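Local coordinates for protein TodX (Pseudomonas putida, PDB 3BS0) that transports toluene across the bacterial outer membrane as a first step in its biodegradation, through a beta barrel of the FadL family, at residues A[36-41]-A[142-147]; A[65-70]-A[107-112]; A[374-379]-A[398-403]; A[391-396]-A[426-431]. All coordinates share one frame; numbering follows the deposited sequence.

Contact 1: residues A[36-41]-A[142-147]; sequences TLSFAP and SYQATS
The flat carboxamide of Gln144 meets Ser38 through its oxygen: OE1 of Gln144 lies 3.5 Å from CB of Ser38. CG of Gln144 is anti to the backbone N (chi1 -178°), and the bend at chi2 (90°) turns CD out of the line of the chain. OE1 does the touching. Neither nearby ring takes part in this meeting. One face of the Phe39 ring carries CA of Thr36, 4.1 Å above the plane and offset toward the rim, while Tyr143 is directed away from the 3-10 turn and meets Trp93 with the ring planes at about 40°.

The polar link across the contact runs between two hydroxyls. OG of Ser38 and OG of Ser142 are 3.3 Å apart, a weak hydrogen bond in which either could be the donor. Ser142 OG lies within bonding distance of two carbonyls, Phe151 O, its strongest partner, and Pro34 O, and its single proton can serve only one of them at a time, so the serine pair is a secondary tie within a buried polar cluster. Beside it, CB of Leu37 rests 4.2 Å from CB of Ser142, a marginal apolar contact.

The backbone is locally curled on both sides, as a 3-10 turn at 36-39 and as an inverse gamma turn centred on Gln144. Arg94 of strand 93-108 touches both Ser38 and Ser142. The contact thus seats the chain between helix 11-15 and strand 44-60, in the N-terminal part that forms the plug in FadL relatives, against the end of strand 129-143.

Contact 2: residues A[65-70]-A[107-112]; sequences AEAKSS and TEYGSK. Unlike the reference sequence in segment 65-70: Ala67 (reference Pro).
CB of Ser69 sits over the face of the Tyr109 ring, 3.9 Å from the centroid and 13° off the ring normal, a CH-pi contact close to the ring centre. The same serine reaches past the ring with its oxygen. With OG anti to the backbone N (chi1 159°), the hydroxyl accepts the N-H of Glu108 at 2.9 Å from N to OG, in a nearly straight bond (173°). One short side chain therefore serves both partners, its methylene to the ring and its oxygen to the backbone just before it.

Ala67 comes to the same ring at the rim: its CB is 3.8 Å from CD2 of Tyr109, and its carbonyl O lies near the ring plane at the edge, 3.8 Å from CE2 of Tyr109. The far end of the tyrosine is tied by OH to Pro368 O, while Ile57, Val59 and Leu115 touch the side chain and help to bury it. A further CA-H...O contact joins CA of Ser69 to O of Glu108 at 3.3 Å.

The two segments do not pair as strands. Ser69 takes its backbone partner from Ile57 and Tyr109 from Asn128. What results is a tyrosine-centred packing in which the short strand 66-69, the return arm of a hairpin with strand 44-60, is laid over the end of strand 93-108, consistent with the elaborated outer rim of a FadL-family beta barrel.

Contact 3: residues A[374-379]-A[398-403]; sequences LKRHVT and FGLRER
Arg376 and Leu400, His377 and Gly399, Val378 and Phe398 face one another across the antiparallel hairpin of strands 376-385 and 390-405, part of the barrel wall. O of Arg376 accepts N of Leu400 at 2.8 Å, with the donor above the carbonyl plane (43° out of it). O of Phe398 accepts N of Val378, also at 2.8 Å. The return bond, Phe398 N to Val378 O, is less sure because the position of that carbonyl is doubtful. Between the Val378-Phe398 pair and the Arg376 O to Leu400 N bond, His377 and Gly399 form the non-hydrogen-bonded pair. There the carbonyls turn outward, and each residue has a backbone partner on its far side, His377 in Ser355 and Gly399 in Gln422.

Beyond the paired strand, a side chain takes over the acceptor role. OE1 of Glu402 receives N of Lys375 at 3.0 Å, from the syn side, 29° out of the carboxylate plane, while OE2 of Glu402 makes a long salt bridge with Lys375 NZ at 3.9 Å. The two side chains cross at about a right angle.

Val378 CG2 and Leu400 CD2 make an apolar contact at 4.0 Å, and Leu374 CD1 lies 3.6 Å from Gly399 O.

Contact 4: residues A[391-396]-A[426-431]; sequences RINLAI and VVSYSK
Arg391 to Ala395 pair in strict antiparallel register with Ser430 to Val426, joining the last two strands of the barrel, 390-405 and 417-433, as a beta hairpin.

Backbone bonds come first. The hydrogen-bonded pairs are Arg391 with Ser430, Asn393 with Ser428 and Ala395 with Val426, each giving two bonds. Ser430 N reaches O of Arg391 at 2.7 Å in the carbonyl plane, whereas Ala395 N to Val426 O is weak, its N-H...O angle only 128°. CA-H...O contacts from Tyr429, Ile392 and Val427 accompany the ladder.

Polar side chains gather on the face that bears Arg391, Asn393, Ser428 and Ser430. CB of Asn393 and its ND2 lie beside OG of Ser428, ND2 at 4.0 Å, a proximity rather than a bond. OD1 of Asn393 is weakly bonded to Arg351, and helix 11-15 packs on this face through Ala11 and Ala15. The chain of Arg391 is extended from CG to NE and leads away from 426-431; its NH1 makes a long, weak ion pair with Glu383.

Apolar contact belongs to both faces. Among the helix-covered residues, CB of Ala395 is 4.3 Å from CB of Val426. The opposite face bears Ile392, Leu394, Val427 and Tyr429; Leu394 and Val427 lie on the surface, as expected for a barrel wall in a membrane. Tyr429 OH is bound to Ser390 OG, while CG1 of Ile392 meets the edge of the Tyr429 ring, 4.2 Å from CD1.

How the contacts relate
Contacts 3 and 4 share strand 390-405 and extend the same run of neighbouring barrel strands; they touch where Thr379 CB lies 3.7 Å from Ile396 O. Contact 1 joins this group at the other end of contact 4, with Pro41 CG 3.7 Å from Arg391 NH2, so the segment leading into the first barrel strand leans on the hairpin that ends the chain. Contact 2 touches none of the others: its centre is 48 Å from that of contact 1, on the opposite side of the chain's centre, and its nearest atoms are about 7 Å from those of contact 3. A bound C8E detergent molecule lies about 11 Å from the Thr107 side chain of contact 2.

Contact 1: residues A[36-41]-A[142-147]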
# COMPACT_ATOMS: atom_id res chain seq x y z
N THR A 36 6.97 -20.85 -2.72
CA THR A 36 8.34 -20.77 -2.23
C THR A 36 8.44 -21.27 -0.79
O THR A 36 9.55 -21.42 -0.27
CB THR A 36 8.90 -19.33 -2.26
OG1 THR A 36 7.92 -18.43 -1.73
CG2 THR A 36 9.31 -18.93 -3.67
N LEU A 37 7.31 -21.51 -0.14
CA LEU A 37 7.35 -21.96 1.24
C LEU A 37 7.97 -23.35 1.36
O LEU A 37 8.40 -23.77 2.44
CB LEU A 37 5.95 -21.96 1.86
CG LEU A 37 5.29 -20.60 2.08
CD1 LEU A 37 3.89 -20.83 2.63
CD2 LEU A 37 6.12 -19.72 3.03
N SER A 38 8.02 -24.07 0.24
CA SER A 38 8.59 -25.41 0.27
C SER A 38 10.11 -25.36 0.36
O SER A 38 10.76 -26.38 0.57
CB SER A 38 8.15 -26.21 -0.95
OG SER A 38 6.88 -26.78 -0.74
N PHE A 39 10.66 -24.16 0.22
CA PHE A 39 12.11 -23.98 0.33
C PHE A 39 12.43 -23.65 1.78
O PHE A 39 13.55 -23.28 2.12
CB PHE A 39 12.60 -22.81 -0.54
CG PHE A 39 12.20 -22.89 -1.98
CD1 PHE A 39 11.74 -24.07 -2.54
CD2 PHE A 39 12.28 -21.76 -2.79
CE1 PHE A 39 11.36 -24.13 -3.89
CE2 PHE A 39 11.91 -21.81 -4.13
CZ PHE A 39 11.44 -22.99 -4.67
N ALA A 40 11.44 -23.77 2.65
CA ALA A 40 11.66 -23.46 4.05
C ALA A 40 12.40 -24.58 4.78
O ALA A 40 12.25 -25.76 4.47
CB ALA A 40 10.34 -23.18 4.75
N PRO A 41 13.22 -24.20 5.78
CA PRO A 41 13.96 -25.20 6.54
C PRO A 41 12.99 -26.12 7.27
O PRO A 41 11.90 -25.70 7.67
CB PRO A 41 14.82 -24.37 7.48
CG PRO A 41 14.03 -23.12 7.66
CD PRO A 41 13.52 -22.85 6.28
N SER A 142 1.18 -25.25 0.53
CA SER A 142 2.22 -25.45 -0.46
C SER A 142 2.54 -26.94 -0.52
O SER A 142 2.66 -27.60 0.51
CB SER A 142 3.47 -24.67 -0.08
OG SER A 142 4.38 -24.62 -1.16
N TYR A 143 2.65 -27.46 -1.74
CA TYR A 143 2.95 -28.87 -1.95
C TYR A 143 4.19 -29.05 -2.82
O TYR A 143 4.31 -28.42 -3.86
CB TYR A 143 1.77 -29.59 -2.61
CG TYR A 143 1.95 -31.08 -2.70
CD1 TYR A 143 2.15 -31.85 -1.56
CD2 TYR A 143 1.95 -31.74 -3.94
CE1 TYR A 143 2.34 -33.23 -1.63
CE2 TYR A 143 2.15 -33.13 -4.02
CZ TYR A 143 2.34 -33.87 -2.86
OH TYR A 143 2.57 -35.23 -2.92
N GLN A 144 5.10 -29.88 -2.36
CA GLN A 144 6.31 -30.18 -3.11
C GLN A 144 5.89 -31.41 -3.90
O GLN A 144 6.23 -32.54 -3.55
CB GLN A 144 7.46 -30.52 -2.16
CG GLN A 144 8.79 -30.79 -2.83
CD GLN A 144 9.64 -29.55 -2.99
OE1 GLN A 144 10.03 -28.91 -2.01
NE2 GLN A 144 9.92 -29.19 -4.24
N ALA A 145 5.12 -31.18 -4.96
CA ALA A 145 4.60 -32.24 -5.81
C ALA A 145 5.62 -33.19 -6.41
O ALA A 145 5.29 -34.36 -6.69
CB ALA A 145 3.74 -31.65 -6.92
N THR A 146 6.85 -32.73 -6.61
CA THR A 146 7.84 -33.62 -7.19
C THR A 146 9.30 -33.18 -7.31
O THR A 146 9.84 -33.17 -8.41
CB THR A 146 7.40 -34.08 -8.57
OG1 THR A 146 8.35 -35.04 -9.07
CG2 THR A 146 7.30 -32.91 -9.53
N SER A 147 9.93 -32.82 -6.20
CA SER A 147 11.35 -32.47 -6.23
C SER A 147 11.77 -31.35 -7.20
O SER A 147 12.77 -30.66 -6.96
CB SER A 147 12.15 -33.73 -6.56
OG SER A 147 13.49 -33.43 -6.90

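Contact 2: residues A[65-70]-A[107-112]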
# COMPACT_ATOMS: atom_id res chain seq x y z
N ALA A 65 4.63 29.52 -0.84
CA ALA A 65 4.18 28.93 0.41
C ALA A 65 4.35 27.41 0.33
O ALA A 65 4.18 26.83 -0.73
CB ALA A 65 2.71 29.27 0.67
N GLU A 66 4.72 26.78 1.44
CA GLU A 66 4.87 25.34 1.41
C GLU A 66 4.12 24.62 2.52
O GLU A 66 3.94 25.13 3.62
CB GLU A 66 6.35 24.93 1.43
CG GLU A 66 7.06 25.02 2.77
CD GLU A 66 8.53 24.59 2.68
OE1 GLU A 66 8.78 23.41 2.34
OE2 GLU A 66 9.43 25.44 2.94
N ALA A 67 3.66 23.43 2.19
CA ALA A 67 2.97 22.56 3.11
C ALA A 67 3.77 21.28 2.99
O ALA A 67 4.01 20.78 1.89
CB ALA A 67 1.55 22.33 2.65
N LYS A 68 4.21 20.75 4.12
CA LYS A 68 4.97 19.53 4.08
C LYS A 68 4.35 18.54 5.01
O LYS A 68 3.70 18.91 5.98
CB LYS A 68 6.42 19.79 4.49
CG LYS A 68 6.58 20.65 5.71
CD LYS A 68 8.03 20.69 6.16
CE LYS A 68 8.44 22.10 6.55
NZ LYS A 68 7.48 22.71 7.52
N SER A 69 4.53 17.27 4.68
CA SER A 69 4.02 16.19 5.50
C SER A 69 5.16 15.25 5.83
O SER A 69 5.88 14.80 4.95
CB SER A 69 2.93 15.41 4.77
OG SER A 69 2.80 14.14 5.35
N SER A 70 5.30 14.97 7.11
CA SER A 70 6.32 14.08 7.65
C SER A 70 6.51 14.62 9.06
O SER A 70 6.92 13.90 9.97
CB SER A 70 7.63 14.17 6.87
OG SER A 70 8.19 15.48 6.94
N THR A 107 -0.60 10.86 5.07
CA THR A 107 -0.01 12.19 5.01
C THR A 107 -0.63 13.04 6.11
O THR A 107 -1.78 12.81 6.53
CB THR A 107 -0.28 12.88 3.68
OG1 THR A 107 -1.62 13.39 3.67
CG2 THR A 107 -0.10 11.91 2.55
N GLU A 108 0.14 14.01 6.57
CA GLU A 108 -0.28 14.90 7.62
C GLU A 108 0.35 16.26 7.35
O GLU A 108 1.53 16.47 7.60
CB GLU A 108 0.15 14.35 8.98
CG GLU A 108 -0.30 15.20 10.16
CD GLU A 108 -1.80 15.43 10.18
OE1 GLU A 108 -2.54 14.52 10.63
OE2 GLU A 108 -2.24 16.52 9.73
N TYR A 109 -0.45 17.17 6.82
CA TYR A 109 0.01 18.52 6.51
C TYR A 109 -0.35 19.51 7.62
O TYR A 109 0.12 20.65 7.61
CB TYR A 109 -0.62 18.98 5.20
CG TYR A 109 -0.14 18.22 3.97
CD1 TYR A 109 -0.89 17.16 3.42
CD2 TYR A 109 1.07 18.58 3.35
CE1 TYR A 109 -0.44 16.50 2.27
CE2 TYR A 109 1.51 17.93 2.21
CZ TYR A 109 0.76 16.89 1.67
OH TYR A 109 1.24 16.26 0.55
N GLY A 110 -1.17 19.07 8.57
CA GLY A 110 -1.55 19.94 9.67
C GLY A 110 -2.65 20.87 9.24
O GLY A 110 -3.32 20.61 8.25
N SER A 111 -2.83 21.97 9.97
CA SER A 111 -3.88 22.93 9.64
C SER A 111 -3.40 24.37 9.48
O SER A 111 -4.21 25.28 9.32
CB SER A 111 -4.98 22.88 10.70
OG SER A 111 -4.50 23.38 11.93
N LYS A 112 -2.09 24.59 9.54
CA LYS A 112 -1.56 25.95 9.40
C LYS A 112 -1.07 26.24 7.99
O LYS A 112 -0.61 27.32 7.71
CB LYS A 112 -0.40 26.17 10.39
CG LYS A 112 -0.72 25.72 11.80
CD LYS A 112 0.45 25.92 12.73
CE LYS A 112 0.74 27.41 12.96
NZ LYS A 112 1.96 27.59 13.83

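Contact 3: residues A[374-379]-A[398-403]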
# COMPACT_ATOMS: atom_id res chain seq x y z
N LEU A 374 5.71 5.72 -6.04
CA LEU A 374 7.02 6.07 -6.55
C LEU A 374 7.54 5.12 -7.63
O LEU A 374 7.28 3.91 -7.62
CB LEU A 374 7.99 6.18 -5.37
CG LEU A 374 7.42 7.23 -4.41
CD1 LEU A 374 8.27 7.39 -3.18
CD2 LEU A 374 7.32 8.54 -5.15
N LYS A 375 8.27 5.70 -8.58
CA LYS A 375 8.82 4.98 -9.73
C LYS A 375 9.93 3.99 -9.42
O LYS A 375 9.90 2.85 -9.86
CB LYS A 375 9.31 6.00 -10.76
CG LYS A 375 9.01 5.65 -12.21
CD LYS A 375 9.19 6.89 -13.08
CE LYS A 375 8.23 8.00 -12.65
NZ LYS A 375 8.53 9.31 -13.29
N ARG A 376 10.93 4.44 -8.66
CA ARG A 376 12.06 3.60 -8.32
C ARG A 376 12.25 3.41 -6.81
O ARG A 376 11.77 4.21 -6.01
CB ARG A 376 13.33 4.21 -8.93
CG ARG A 376 13.35 4.27 -10.45
CD ARG A 376 14.57 5.03 -10.95
NE ARG A 376 14.89 4.74 -12.34
CZ ARG A 376 15.94 5.24 -12.98
NH1 ARG A 376 16.77 6.07 -12.36
NH2 ARG A 376 16.17 4.90 -14.24
N HIS A 377 12.97 2.35 -6.44
CA HIS A 377 13.25 2.03 -5.05
C HIS A 377 14.63 1.38 -4.94
O HIS A 377 14.97 0.54 -5.76
CB HIS A 377 12.23 1.02 -4.52
CG HIS A 377 10.82 1.48 -4.59
ND1 HIS A 377 10.24 2.22 -3.59
CD2 HIS A 377 9.88 1.35 -5.56
CE1 HIS A 377 9.00 2.52 -3.93
NE2 HIS A 377 8.76 2.00 -5.12
N VAL A 378 15.41 1.76 -3.94
CA VAL A 378 16.72 1.15 -3.71
C VAL A 378 16.70 0.58 -2.30
O VAL A 378 16.53 1.30 -1.32
CB VAL A 378 17.87 2.17 -3.80
CG1 VAL A 378 19.20 1.44 -3.68
CG2 VAL A 378 17.79 2.93 -5.11
N THR A 379 16.90 -0.73 -2.20
CA THR A 379 16.83 -1.42 -0.92
C THR A 379 18.12 -2.06 -0.41
O THR A 379 19.04 -2.34 -1.18
CB THR A 379 15.76 -2.50 -1.00
OG1 THR A 379 16.18 -3.51 -1.93
CG2 THR A 379 14.48 -1.92 -1.51
N PHE A 398 14.25 2.52 -0.17
CA PHE A 398 14.09 3.94 -0.43
C PHE A 398 13.36 4.18 -1.74
O PHE A 398 13.86 3.82 -2.80
CB PHE A 398 15.44 4.65 -0.52
CG PHE A 398 16.40 4.32 0.59
CD1 PHE A 398 16.86 3.02 0.78
CD2 PHE A 398 16.89 5.32 1.41
CE1 PHE A 398 17.80 2.72 1.75
CE2 PHE A 398 17.84 5.03 2.40
CZ PHE A 398 18.29 3.73 2.56
N GLY A 399 12.17 4.76 -1.64
CA GLY A 399 11.40 5.08 -2.82
C GLY A 399 12.00 6.36 -3.35
O GLY A 399 11.83 7.42 -2.75
N LEU A 400 12.74 6.27 -4.45
CA LEU A 400 13.38 7.44 -5.04
C LEU A 400 12.43 8.63 -5.18
O LEU A 400 11.27 8.49 -5.60
CB LEU A 400 13.99 7.07 -6.39
CG LEU A 400 15.12 6.05 -6.22
CD1 LEU A 400 15.71 5.72 -7.58
CD2 LEU A 400 16.20 6.61 -5.30
N ARG A 401 12.96 9.79 -4.82
CA ARG A 401 12.21 11.04 -4.85
C ARG A 401 12.01 11.63 -6.24
O ARG A 401 12.97 11.87 -6.96
CB ARG A 401 12.92 12.06 -3.96
CG ARG A 401 12.50 13.51 -4.17
CD ARG A 401 13.07 14.38 -3.07
NE ARG A 401 12.39 14.19 -1.79
CZ ARG A 401 11.38 14.94 -1.36
NH1 ARG A 401 10.92 15.94 -2.10
NH2 ARG A 401 10.82 14.69 -0.18
N GLU A 402 10.76 11.87 -6.60
CA GLU A 402 10.49 12.47 -7.90
C GLU A 402 9.68 13.75 -7.75
O GLU A 402 8.80 13.84 -6.90
CB GLU A 402 9.78 11.46 -8.80
CG GLU A 402 8.51 10.88 -8.23
CD GLU A 402 8.01 9.69 -9.04
OE1 GLU A 402 8.65 8.61 -9.01
OE2 GLU A 402 6.97 9.87 -9.71
N ARG A 403 10.02 14.75 -8.56
CA ARG A 403 9.33 16.04 -8.56
C ARG A 403 8.19 15.94 -9.57
O ARG A 403 8.13 14.99 -10.34
CB ARG A 403 10.30 17.18 -8.97
CG ARG A 403 11.12 17.83 -7.82
CD ARG A 403 12.21 16.91 -7.24
NE ARG A 403 13.36 17.66 -6.72
CZ ARG A 403 14.51 17.10 -6.34
NH1 ARG A 403 14.66 15.78 -6.41
NH2 ARG A 403 15.52 17.84 -5.90

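Contact 4: residues A[391-396]-A[426-431]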
# COMPACT_ATOMS: atom_id res chain seq x y z
N ARG A 391 16.39 -16.33 13.63
CA ARG A 391 16.86 -15.36 12.64
C ARG A 391 16.24 -13.96 12.79
O ARG A 391 15.06 -13.81 13.13
CB ARG A 391 16.55 -15.84 11.22
CG ARG A 391 16.89 -17.27 10.87
CD ARG A 391 16.37 -17.55 9.47
NE ARG A 391 16.72 -18.87 8.93
CZ ARG A 391 16.32 -19.30 7.73
NH1 ARG A 391 15.57 -18.53 6.95
NH2 ARG A 391 16.69 -20.50 7.30
N ILE A 392 17.04 -12.94 12.50
CA ILE A 392 16.59 -11.56 12.52
C ILE A 392 16.90 -11.03 11.14
O ILE A 392 18.05 -11.09 10.71
CB ILE A 392 17.35 -10.70 13.54
CG1 ILE A 392 17.15 -11.26 14.95
CG2 ILE A 392 16.87 -9.25 13.47
CD1 ILE A 392 17.99 -10.54 16.00
N ASN A 393 15.88 -10.52 10.45
CA ASN A 393 16.04 -9.96 9.11
C ASN A 393 15.74 -8.47 9.13
O ASN A 393 14.79 -8.03 9.78
CB ASN A 393 15.07 -10.62 8.12
CG ASN A 393 15.20 -12.12 8.07
OD1 ASN A 393 15.93 -12.67 7.24
ND2 ASN A 393 14.49 -12.79 8.95
N LEU A 394 16.55 -7.69 8.43
CA LEU A 394 16.34 -6.25 8.35
C LEU A 394 16.22 -5.89 6.87
O LEU A 394 16.72 -6.61 6.01
CB LEU A 394 17.51 -5.47 8.96
CG LEU A 394 17.87 -5.67 10.43
CD1 LEU A 394 18.69 -6.95 10.61
CD2 LEU A 394 18.66 -4.47 10.91
N ALA A 395 15.55 -4.79 6.59
CA ALA A 395 15.40 -4.32 5.22
C ALA A 395 15.14 -2.83 5.29
O ALA A 395 14.55 -2.34 6.24
CB ALA A 395 14.25 -5.04 4.54
N ILE A 396 15.60 -2.10 4.28
CA ILE A 396 15.40 -0.65 4.21
C ILE A 396 15.26 -0.31 2.74
O ILE A 396 16.23 -0.42 1.98
CB ILE A 396 16.59 0.15 4.80
CG1 ILE A 396 16.91 -0.30 6.23
CG2 ILE A 396 16.23 1.61 4.86
CD1 ILE A 396 17.65 -1.65 6.36
N VAL A 426 11.57 -2.72 7.52
CA VAL A 426 10.79 -3.92 7.86
C VAL A 426 11.74 -4.69 8.75
O VAL A 426 12.95 -4.70 8.49
CB VAL A 426 10.49 -4.83 6.64
CG1 VAL A 426 9.48 -5.90 7.05
CG2 VAL A 426 9.97 -4.02 5.47
N VAL A 427 11.21 -5.32 9.79
CA VAL A 427 12.07 -6.09 10.67
C VAL A 427 11.30 -7.27 11.19
O VAL A 427 10.12 -7.16 11.49
CB VAL A 427 12.56 -5.27 11.87
CG1 VAL A 427 13.56 -6.09 12.69
CG2 VAL A 427 13.20 -3.99 11.39
N SER A 428 11.95 -8.41 11.28
CA SER A 428 11.26 -9.57 11.80
C SER A 428 12.16 -10.59 12.46
O SER A 428 13.32 -10.78 12.08
CB SER A 428 10.41 -10.24 10.69
OG SER A 428 11.17 -10.57 9.55
N TYR A 429 11.62 -11.23 13.48
CA TYR A 429 12.33 -12.26 14.20
C TYR A 429 11.67 -13.51 13.69
O TYR A 429 10.45 -13.55 13.54
CB TYR A 429 12.12 -12.11 15.70
CG TYR A 429 12.65 -13.28 16.48
CD1 TYR A 429 14.01 -13.55 16.51
CD2 TYR A 429 11.78 -14.14 17.15
CE1 TYR A 429 14.50 -14.66 17.18
CE2 TYR A 429 12.25 -15.26 17.82
CZ TYR A 429 13.61 -15.52 17.83
OH TYR A 429 14.08 -16.64 18.48
N SER A 430 12.46 -14.54 13.44
CA SER A 430 11.93 -15.77 12.90
C SER A 430 12.40 -17.01 13.66
O SER A 430 13.55 -17.41 13.54
CB SER A 430 12.34 -15.87 11.43
OG SER A 430 11.74 -16.98 10.78
N LYS A 431 11.51 -17.61 14.46
CA LYS A 431 11.89 -18.82 15.18
C LYS A 431 11.43 -20.07 14.45
O LYS A 431 10.29 -20.17 14.01
CB LYS A 431 11.38 -18.84 16.64
CG LYS A 431 10.18 -17.96 16.99
CD LYS A 431 9.65 -18.27 18.43
CE LYS A 431 8.63 -17.22 18.93
NZ LYS A 431 7.86 -17.65 20.13